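Local coordinates for protein thymidylate kinase (Ehrlichia chaffeensis, PDB 3LD9) that probably catalyses the ATP-dependent phosphorylation of dTMP to dTDP, a step shared by the de novo and salvage routes to dTTP, at residues M91-E94 against H95-I99; L65-S68 against V69-L72; F211-L214 against E215-V219; H39-A42 against E43-S46; Y177-R180 against D181-D185. All blocks are in the same frame, centred on the assembly; numbering follows the deposited sequence.

Interaction 1. Residues M91-E94 against H95-I99; sequences MRRE and HFVKI
The carboxylate of E94 and the ammonium of K98, one helical turn apart, form an i to i+4 salt bridge, with K98 NZ 2.6 Å from E94 OE2. The two side chains run side by side and point the same way; NZ meets OE2 on its syn side, 20° out of the carboxylate plane. Both ends are bent to make this possible: E94 folds at chi2 (-55°), and K98, otherwise straight, turns at chi4 (78°) to bring NZ back to the acid. On another face of the turn, V97 CG2 lies over the centre of the R93 guanidinium, 3.2 Å from R93 CZ, where a methyl can sit against the flat group while the N-H bonds point outward. Beneath these pairs runs the regular alpha-helical bonding of helix 81-105, including F96 N to R92 O at 2.7 Å, and a wider pi-type turn follows at 96-99. This helix borders a second subunit, and the outer polar partners reflect that. R93 NE is salt-bridged to D80 of the second subunit, E94 OE1 accepts from S83 OG and D80 N of that subunit, and K98 NZ also donates to its G78 O. On the inward side, R92 reaches N138 of helix 131-141 and E59, which follows strand 54-58, while H95 NE2 pairs with T57 of that strand and ND1 with E59.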
# COMPACT_ATOMS: atom_id res chain seq x y z
N MET A 91 -0.41 11.93 4.64
CA MET A 91 0.14 10.67 5.16
C MET A 91 -0.60 10.25 6.43
O MET A 91 -0.88 9.06 6.65
CB MET A 91 1.64 10.84 5.44
CG MET A 91 2.46 11.04 4.17
SD MET A 91 4.13 11.72 4.40
CE MET A 91 4.90 10.21 4.91
N ARG A 92 -0.91 11.24 7.25
CA ARG A 92 -1.70 11.04 8.50
C ARG A 92 -3.08 10.46 8.18
O ARG A 92 -3.51 9.50 8.81
CB ARG A 92 -1.86 12.35 9.26
CG ARG A 92 -2.74 12.20 10.51
CD ARG A 92 -2.51 13.31 11.52
NE ARG A 92 -1.09 13.31 11.83
CZ ARG A 92 -0.32 14.35 12.03
NH1 ARG A 92 -0.79 15.58 12.02
NH2 ARG A 92 0.96 14.13 12.25
N ARG A 93 -3.71 10.99 7.14
CA ARG A 93 -4.99 10.44 6.69
C ARG A 93 -4.85 8.97 6.31
O ARG A 93 -5.62 8.13 6.78
CB ARG A 93 -5.57 11.24 5.51
CG ARG A 93 -6.92 10.75 4.99
CD ARG A 93 -7.97 10.73 6.07
NE ARG A 93 -9.20 10.14 5.56
CZ ARG A 93 -10.26 9.85 6.33
NH1 ARG A 93 -10.25 10.08 7.62
NH2 ARG A 93 -11.35 9.33 5.80
N GLU A 94 -3.88 8.66 5.48
CA GLU A 94 -3.61 7.28 5.10
C GLU A 94 -3.39 6.36 6.31
O GLU A 94 -3.96 5.26 6.41
CB GLU A 94 -2.38 7.19 4.19
CG GLU A 94 -2.63 7.33 2.68
CD GLU A 94 -3.63 6.34 2.12
OE1 GLU A 94 -4.82 6.74 1.94
OE2 GLU A 94 -3.25 5.17 1.86
N HIS A 95 -2.54 6.83 7.21
CA HIS A 95 -2.16 6.09 8.39
C HIS A 95 -3.35 5.88 9.32
O HIS A 95 -3.56 4.80 9.86
CB HIS A 95 -1.07 6.85 9.10
CG HIS A 95 -0.45 6.14 10.25
ND1 HIS A 95 0.09 6.81 11.32
CD2 HIS A 95 -0.23 4.83 10.49
CE1 HIS A 95 0.63 5.94 12.16
NE2 HIS A 95 0.45 4.73 11.68
N PHE A 96 -4.14 6.93 9.50
CA PHE A 96 -5.29 6.83 10.35
C PHE A 96 -6.30 5.83 9.82
O PHE A 96 -6.80 5.00 10.59
CB PHE A 96 -5.97 8.17 10.54
CG PHE A 96 -7.09 8.10 11.50
CD1 PHE A 96 -6.85 7.98 12.85
CD2 PHE A 96 -8.39 8.14 11.06
CE1 PHE A 96 -7.88 7.90 13.76
CE2 PHE A 96 -9.44 8.04 11.96
CZ PHE A 96 -9.18 7.93 13.33
N VAL A 97 -6.61 5.92 8.54
CA VAL A 97 -7.64 5.07 7.95
C VAL A 97 -7.17 3.60 7.82
O VAL A 97 -7.94 2.69 8.07
CB VAL A 97 -8.14 5.62 6.58
CG1 VAL A 97 -9.12 4.63 5.93
CG2 VAL A 97 -8.86 6.96 6.77
N LYS A 98 -5.91 3.38 7.48
CA LYS A 98 -5.44 2.02 7.25
C LYS A 98 -4.99 1.30 8.51
O LYS A 98 -5.26 0.12 8.64
CB LYS A 98 -4.37 2.01 6.13
CG LYS A 98 -5.06 2.36 4.75
CD LYS A 98 -4.11 2.47 3.56
CE LYS A 98 -4.87 2.51 2.20
NZ LYS A 98 -5.47 3.84 1.86
N ILE A 99 -4.39 2.01 9.46
CA ILE A 99 -3.74 1.36 10.59
C ILE A 99 -4.39 1.76 11.89
O ILE A 99 -4.89 0.91 12.61
CB ILE A 99 -2.24 1.72 10.68
CG1 ILE A 99 -1.53 1.39 9.37
CG2 ILE A 99 -1.60 1.02 11.87
CD1 ILE A 99 -1.62 -0.09 8.92

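Interaction 2. Residues L65-S68 against V69-L72; sequences LNES and VRNL
The carboxylate of E67 and the guanidinium of R70 are 31° apart in plane, on side chains that run side by side. E67 OE1 comes up obliquely, well out of the guanidinium plane, so the 4.3 Å from E67 OE1 to R70 NE brings opposite charges near without any N-H aimed at the oxygen. The closest approach is instead to the aliphatic shaft, with E67 OE1 3.4 Å from R70 CD. E67 is modelled in two conformers, so its approach to R70, given for one of them, is to that extent doubtful. E67 folds back at chi2 (-57°), whereas R70 stays extended from CG to NE. Each group has a firmer partner: E67 OE1 forms a salt bridge with R58, and R70 NH1 donates to the carbonyl of P60. A different side of the turn is apolar, L65 CD1 meeting V69 CG2 at 3.9 Å. The backbone is alpha-helical, as in V69 N to L65 O at 2.8 Å; N71 N bonds to E67 O and more weakly to S68 O. Helix 64-74 rests on helix 81-105, where N66 ND2 donates to M91 O and V69 packs on M91, while S68, V69 and L72 meet L72 of the second subunit.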
# COMPACT_ATOMS: atom_id res chain seq x y z
N LEU A 65 3.34 3.04 1.61
CA LEU A 65 3.37 4.31 0.86
C LEU A 65 3.98 5.42 1.67
O LEU A 65 4.86 6.11 1.18
CB LEU A 65 1.97 4.70 0.38
CG LEU A 65 1.80 6.07 -0.29
CD1 LEU A 65 2.67 6.17 -1.57
CD2 LEU A 65 0.30 6.31 -0.56
N ASN A 66 3.54 5.57 2.92
CA ASN A 66 4.02 6.66 3.76
C ASN A 66 5.51 6.57 4.05
O ASN A 66 6.19 7.59 4.13
CB ASN A 66 3.28 6.75 5.10
CG ASN A 66 1.87 7.30 4.96
OD1 ASN A 66 1.48 7.78 3.90
ND2 ASN A 66 1.10 7.23 6.05
N GLU A 67 6.00 5.34 4.22
CA GLU A 67 7.42 5.13 4.44
C GLU A 67 8.19 5.54 3.19
O GLU A 67 9.23 6.20 3.30
CB GLU A 67 7.72 3.68 4.83
CG GLU A 67 7.26 3.32 6.24
CD GLU A 67 7.87 4.23 7.32
OE1 GLU A 67 8.89 4.90 7.05
OE2 GLU A 67 7.32 4.27 8.45
N SER A 68 7.70 5.16 2.01
CA SER A 68 8.38 5.55 0.77
C SER A 68 8.35 7.06 0.55
O SER A 68 9.35 7.64 0.12
CB SER A 68 7.83 4.85 -0.46
OG SER A 68 8.14 3.47 -0.46
N VAL A 69 7.20 7.68 0.80
CA VAL A 69 7.09 9.14 0.69
C VAL A 69 8.01 9.80 1.73
O VAL A 69 8.65 10.80 1.41
CB VAL A 69 5.64 9.64 0.88
CG1 VAL A 69 5.58 11.20 0.98
CG2 VAL A 69 4.77 9.16 -0.23
N ARG A 70 8.07 9.26 2.95
CA ARG A 70 8.98 9.80 3.97
C ARG A 70 10.45 9.83 3.51
O ARG A 70 11.18 10.79 3.80
CB ARG A 70 8.85 9.01 5.25
CG ARG A 70 9.87 9.33 6.37
CD ARG A 70 10.05 8.14 7.27
NE ARG A 70 11.02 8.42 8.33
CZ ARG A 70 10.75 8.59 9.63
NH1 ARG A 70 9.51 8.50 10.12
NH2 ARG A 70 11.75 8.84 10.46
N ASN A 71 10.88 8.79 2.80
CA ASN A 71 12.27 8.72 2.33
C ASN A 71 12.54 9.75 1.27
O ASN A 71 13.62 10.35 1.26
CB ASN A 71 12.61 7.32 1.78
CG ASN A 71 12.50 6.23 2.83
OD1 ASN A 71 12.51 6.48 4.02
ND2 ASN A 71 12.34 4.99 2.38
N LEU A 72 11.59 9.95 0.35
CA LEU A 72 11.65 11.07 -0.58
C LEU A 72 11.78 12.41 0.11
O LEU A 72 12.61 13.25 -0.29
CB LEU A 72 10.41 11.15 -1.46
CG LEU A 72 10.34 10.15 -2.59
CD1 LEU A 72 9.06 10.35 -3.36
CD2 LEU A 72 11.61 10.31 -3.49

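Interaction 3. Residues F211-L214 against E215-V219; sequences FVHL and EVIKV
Helix 208-220, near the C-terminal end of the chain, follows the last strand of the parallel sheet, and within it two CH-pi contacts join residues one turn apart. In the first, E215 CG stands over one face of the F211 ring, 4.0 Å from the ring centroid and displaced toward the rim. Its carboxylate continues almost parallel to the ring, the two planes 17° apart, with E215 OE1 3.9 Å from F211 CE1. The bend of E215 at chi2 (-71°) keeps the acid close, just beyond the CE1-CZ rim. In the second, I217 CD1 sits over a face of the H213 imidazole, again toward the rim, 3.8 Å from the ring centroid and closest to H213 NE2 at 3.4 Å. The H213 ring and the I217 chain cross at a slant, the terminal methyl making the contact. V212 and V216 add a looser meeting on a third side, with V212 CG1 4.4 Å from V216 CG2. All three pairs are spaced i to i+4, the same interval spanned by backbone bonds such as I217 N to H213 O at 3.0 Å. V212 and V216 face the sheet, packing on I197 of strand 194-198 and on I152 and F150, respectively, of strand 148-153. H213 meets Q37 and L40 of helix 34-49, whereas F211 lies against S201 and I206 of the preceding loop.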
# COMPACT_ATOMS: atom_id res chain seq x y z
N PHE A 211 13.94 6.26 34.17
CA PHE A 211 13.11 7.21 34.90
C PHE A 211 11.87 7.62 34.13
O PHE A 211 10.76 7.61 34.67
CB PHE A 211 13.86 8.49 35.26
CG PHE A 211 13.01 9.53 35.94
CD1 PHE A 211 12.70 9.42 37.30
CD2 PHE A 211 12.52 10.62 35.24
CE1 PHE A 211 11.91 10.40 37.94
CE2 PHE A 211 11.73 11.59 35.86
CZ PHE A 211 11.44 11.49 37.23
N VAL A 212 12.07 8.01 32.88
CA VAL A 212 10.97 8.50 32.07
C VAL A 212 9.95 7.37 31.87
O VAL A 212 8.75 7.58 32.00
CB VAL A 212 11.48 9.06 30.71
CG1 VAL A 212 10.33 9.27 29.75
CG2 VAL A 212 12.29 10.35 30.94
N HIS A 213 10.46 6.18 31.58
CA HIS A 213 9.62 4.99 31.39
C HIS A 213 8.77 4.71 32.62
O HIS A 213 7.57 4.48 32.50
CB HIS A 213 10.50 3.78 31.03
CG HIS A 213 9.74 2.52 30.76
ND1 HIS A 213 8.73 2.44 29.83
CD2 HIS A 213 9.86 1.28 31.30
CE1 HIS A 213 8.27 1.20 29.79
NE2 HIS A 213 8.92 0.49 30.69
N LEU A 214 9.37 4.77 33.81
CA LEU A 214 8.62 4.56 35.04
C LEU A 214 7.54 5.65 35.21
O LEU A 214 6.44 5.35 35.63
CB LEU A 214 9.56 4.54 36.27
CG LEU A 214 10.57 3.37 36.37
CD1 LEU A 214 11.55 3.57 37.58
CD2 LEU A 214 9.86 2.01 36.46
N GLU A 215 7.84 6.89 34.84
CA GLU A 215 6.83 7.96 34.87
C GLU A 215 5.68 7.71 33.90
O GLU A 215 4.53 7.97 34.23
CB GLU A 215 7.45 9.34 34.62
CG GLU A 215 8.41 9.76 35.73
CD GLU A 215 7.70 10.10 37.03
OE1 GLU A 215 8.06 9.56 38.09
OE2 GLU A 215 6.77 10.90 37.00
N VAL A 216 6.01 7.18 32.72
CA VAL A 216 4.99 6.82 31.71
C VAL A 216 4.04 5.73 32.23
O VAL A 216 2.82 5.83 32.12
CB VAL A 216 5.65 6.31 30.41
CG1 VAL A 216 4.61 5.55 29.51
CG2 VAL A 216 6.33 7.45 29.66
N ILE A 217 4.62 4.69 32.81
CA ILE A 217 3.84 3.62 33.40
C ILE A 217 2.97 4.18 34.54
O ILE A 217 1.83 3.76 34.72
CB ILE A 217 4.78 2.50 33.93
CG1 ILE A 217 5.47 1.80 32.75
CG2 ILE A 217 4.00 1.52 34.81
CD1 ILE A 217 6.56 0.78 33.13
N LYS A 218 3.53 5.11 35.31
CA LYS A 218 2.81 5.74 36.45
C LYS A 218 1.52 6.46 36.02
O LYS A 218 0.47 6.30 36.65
CB LYS A 218 3.71 6.71 37.20
CG LYS A 218 3.04 7.36 38.41
CD LYS A 218 4.00 8.18 39.28
CE LYS A 218 3.22 9.06 40.27
NZ LYS A 218 4.04 9.65 41.38
N VAL A 219 1.61 7.26 34.95
CA VAL A 219 0.41 7.89 34.39
C VAL A 219 -0.68 6.88 34.02
O VAL A 219 -1.85 7.13 34.24
CB VAL A 219 0.74 8.78 33.16
CG1 VAL A 219 -0.53 9.14 32.40
CG2 VAL A 219 1.47 10.03 33.61

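Interaction 4. Residues H39-A42 against E43-S46; sequences HLLA and EYLS
A42 O is gripped twice by one residue, S46, whose hydroxyl and backbone amide reach it from opposite faces of the carbonyl plane. S46 OG donates at 2.6 Å to A42 O, and S46 N makes the normal helical bond to the same A42 O at 2.9 Å. The serine torsion explains the pairing: OG lies beside its own backbone N (chi1 -65°), turned back toward the preceding turn. Around the axis, L41 and L45 make the main apolar contact. L45 CD1 rests 3.8 Å from L41 CG, and L45 CG lies 3.9 Å from L41 CD1, the two branched ends slanting across each other. The same L41 CD1 touches the tyrosine ring of Y44 at CD2, 4.1 Å away and oblique to the ring. E43 remains extended beyond CG, its methylene CG lying 3.4 Å from H39 O. L41 and L45 point into the core: L41 meets I24 and F26 of strand 22-27 and I111 of strand 109-113, and L45 packs on I24 and I109. H39 ND1 bonds to T35 O one turn earlier, in the first turn of the helix; T35 is the last residue of the predicted ATP-binding site. Such a helix, leaving a glycine-rich loop and packed along the central strands of a parallel sheet, is characteristic of the P-loop (Walker A) NTPase fold, to which thymidylate kinases belong.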
# COMPACT_ATOMS: atom_id res chain seq x y z
N HIS A 39 8.91 2.40 22.17
CA HIS A 39 9.30 0.97 22.11
C HIS A 39 9.18 0.29 23.47
O HIS A 39 8.67 -0.84 23.55
CB HIS A 39 10.75 0.78 21.58
CG HIS A 39 10.84 0.63 20.10
ND1 HIS A 39 11.01 1.70 19.24
CD2 HIS A 39 10.74 -0.47 19.31
CE1 HIS A 39 11.02 1.27 17.99
NE2 HIS A 39 10.87 -0.05 18.00
N LEU A 40 9.63 0.97 24.51
CA LEU A 40 9.60 0.42 25.86
C LEU A 40 8.17 0.19 26.35
O LEU A 40 7.87 -0.85 26.91
CB LEU A 40 10.35 1.33 26.84
CG LEU A 40 11.86 1.44 26.65
CD1 LEU A 40 12.42 2.50 27.60
CD2 LEU A 40 12.54 0.10 26.91
N LEU A 41 7.29 1.16 26.13
CA LEU A 41 5.90 0.98 26.51
C LEU A 41 5.24 -0.15 25.71
O LEU A 41 4.42 -0.90 26.27
CB LEU A 41 5.11 2.28 26.33
CG LEU A 41 3.67 2.24 26.85
CD1 LEU A 41 3.68 1.92 28.37
CD2 LEU A 41 2.87 3.53 26.50
N ALA A 42 5.59 -0.26 24.42
CA ALA A 42 5.06 -1.35 23.56
C ALA A 42 5.43 -2.73 24.12
O ALA A 42 4.62 -3.65 24.16
CB ALA A 42 5.56 -1.22 22.13
N GLU A 43 6.67 -2.87 24.58
CA GLU A 43 7.11 -4.11 25.20
C GLU A 43 6.34 -4.32 26.51
O GLU A 43 5.79 -5.39 26.75
CB GLU A 43 8.59 -4.05 25.49
CG GLU A 43 9.44 -4.06 24.25
CD GLU A 43 10.90 -3.73 24.54
OE1 GLU A 43 11.59 -3.23 23.61
OE2 GLU A 43 11.35 -3.95 25.69
N TYR A 44 6.30 -3.29 27.33
CA TYR A 44 5.61 -3.36 28.62
C TYR A 44 4.12 -3.80 28.47
O TYR A 44 3.65 -4.70 29.19
CB TYR A 44 5.72 -2.01 29.36
CG TYR A 44 5.02 -2.03 30.69
CD1 TYR A 44 5.52 -2.78 31.75
CD2 TYR A 44 3.83 -1.35 30.88
CE1 TYR A 44 4.85 -2.83 32.94
CE2 TYR A 44 3.16 -1.40 32.06
CZ TYR A 44 3.68 -2.14 33.10
OH TYR A 44 3.00 -2.17 34.29
N LEU A 45 3.40 -3.17 27.56
CA LEU A 45 2.00 -3.48 27.34
C LEU A 45 1.78 -4.81 26.58
O LEU A 45 0.77 -5.49 26.80
CB LEU A 45 1.29 -2.31 26.65
CG LEU A 45 1.23 -1.02 27.49
CD1 LEU A 45 0.51 0.12 26.74
CD2 LEU A 45 0.55 -1.26 28.85
N SER A 46 2.73 -5.19 25.72
CA SER A 46 2.65 -6.50 25.03
C SER A 46 2.72 -7.69 25.95
O SER A 46 1.99 -8.69 25.77
CB SER A 46 3.76 -6.65 23.98
OG SER A 46 3.56 -5.69 22.98

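Interaction 5. Residues Y177-R180 against D181-D185; sequences YRVR and DGFYD
From CB, merely beside D181 N because the residues are bonded, R180 makes its first real contact through CG, 4.1 Å from Y184 CE2. The chain bends at chi3 (125°), turning the guanidinium so that one face receives Y184 CE2, 3.6 Å above the plane and toward its rim, with the two planes 72° apart. R180 NH2 is 3.9 Å from Y184 CE2, and NE lies near that carbon too. R180 NE is 3.8 Å from Y184 OH, and R180 NH1 lies 3.8 Å from D181 OD1. That last pair is a long salt bridge of charges only: the oxygen sits well out of the guanidinium plane, and no N-H points at it. Another side of the helix is apolar, V179 CG1 touching F183 CE2 at 3.7 Å. There V179 and F183 pack on A121 of helix 116-126, and F183 also reaches the predicted ATP-binding loop near G28. Y184 OH has a firmer partner in D153 OD2, and R178 bonds to the carbonyls of Y125 and G126. Around R180, then, the chemistry is one of general electrostatic attraction and contact over a face, which probably constrains the arginine less tightly than directed hydrogen bonds would.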
# COMPACT_ATOMS: atom_id res chain seq x y z
N TYR A 177 13.65 26.70 20.16
CA TYR A 177 12.96 27.18 21.34
C TYR A 177 11.47 27.46 21.06
O TYR A 177 10.65 27.28 21.95
CB TYR A 177 13.62 28.43 21.89
CG TYR A 177 15.11 28.38 22.21
CD1 TYR A 177 15.68 27.36 22.97
CD2 TYR A 177 15.95 29.44 21.79
CE1 TYR A 177 17.06 27.36 23.26
CE2 TYR A 177 17.32 29.46 22.07
CZ TYR A 177 17.88 28.43 22.79
OH TYR A 177 19.25 28.54 23.04
N ARG A 178 11.13 27.89 19.84
CA ARG A 178 9.72 28.03 19.48
C ARG A 178 8.99 26.69 19.53
O ARG A 178 7.88 26.61 20.05
CB ARG A 178 9.54 28.67 18.09
CG ARG A 178 9.85 30.16 18.03
CD ARG A 178 9.29 30.82 16.74
NE ARG A 178 9.78 30.20 15.49
CZ ARG A 178 10.95 30.47 14.90
NH1 ARG A 178 11.80 31.36 15.40
NH2 ARG A 178 11.28 29.83 13.79
N VAL A 179 9.62 25.65 18.99
CA VAL A 179 9.07 24.30 19.01
C VAL A 179 8.79 23.84 20.43
O VAL A 179 7.72 23.29 20.73
CB VAL A 179 10.01 23.30 18.29
CG1 VAL A 179 9.49 21.88 18.40
CG2 VAL A 179 10.22 23.70 16.79
N ARG A 180 9.75 24.08 21.32
CA ARG A 180 9.62 23.71 22.71
C ARG A 180 8.43 24.45 23.33
O ARG A 180 7.61 23.87 24.02
CB ARG A 180 10.90 24.08 23.46
CG ARG A 180 11.01 23.52 24.89
CD ARG A 180 12.38 23.91 25.47
NE ARG A 180 12.31 24.62 26.75
CZ ARG A 180 12.09 25.93 26.88
NH1 ARG A 180 11.90 26.71 25.83
NH2 ARG A 180 12.05 26.45 28.10
N ASP A 181 8.35 25.75 23.06
CA ASP A 181 7.19 26.52 23.51
C ASP A 181 5.88 25.93 23.01
O ASP A 181 4.92 25.86 23.75
CB ASP A 181 7.28 27.97 23.03
CG ASP A 181 8.28 28.80 23.83
OD1 ASP A 181 8.63 28.44 24.98
OD2 ASP A 181 8.71 29.82 23.26
N GLY A 182 5.85 25.51 21.75
CA GLY A 182 4.67 24.86 21.18
C GLY A 182 4.20 23.62 21.94
O GLY A 182 3.03 23.48 22.28
N PHE A 183 5.12 22.74 22.27
CA PHE A 183 4.78 21.59 23.10
C PHE A 183 4.21 21.98 24.48
O PHE A 183 3.28 21.33 24.96
CB PHE A 183 5.97 20.65 23.25
CG PHE A 183 6.26 19.85 22.00
CD1 PHE A 183 5.28 19.04 21.43
CD2 PHE A 183 7.51 19.89 21.40
CE1 PHE A 183 5.54 18.32 20.30
CE2 PHE A 183 7.77 19.16 20.27
CZ PHE A 183 6.78 18.36 19.72
N TYR A 184 4.73 23.03 25.09
CA TYR A 184 4.23 23.44 26.40
C TYR A 184 2.82 24.02 26.31
O TYR A 184 1.96 23.69 27.14
CB TYR A 184 5.16 24.47 27.07
CG TYR A 184 6.47 23.91 27.60
CD1 TYR A 184 6.61 22.56 27.96
CD2 TYR A 184 7.56 24.76 27.79
CE1 TYR A 184 7.83 22.08 28.46
CE2 TYR A 184 8.76 24.29 28.29
CZ TYR A 184 8.89 22.96 28.62
OH TYR A 184 10.10 22.52 29.10
N ASP A 185 2.59 24.87 25.32
CA ASP A 185 1.25 25.41 25.09
C ASP A 185 0.22 24.33 24.79
O ASP A 185 -0.91 24.42 25.25
CB ASP A 185 1.24 26.44 23.95
CG ASP A 185 1.94 27.71 24.32
OD1 ASP A 185 2.21 27.92 25.53
OD2 ASP A 185 2.24 28.50 23.41

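Overall arrangement
Every contact is local, joining successive turns of one helix, so none closes a long loop and none nests within or crosses another; they follow in series. From the N terminus come interaction 4 on helix 34-49 after the P-loop, interaction 2 on helix 64-74, interaction 1 on helix 81-105, interaction 5 on helix 173-189 and interaction 3 on helix 208-220. Two pairs of helices touch. Interactions 1 and 2, centres about 13 Å apart, together line the border with the second subunit. Interactions 3 and 4, centres about 12 Å apart, lie where the C-terminal helix packs on the P-loop helix. Interaction 5 touches none of the others, its nearest centre being that of interaction 3 about 22 Å away, and it packs on helix 116-126.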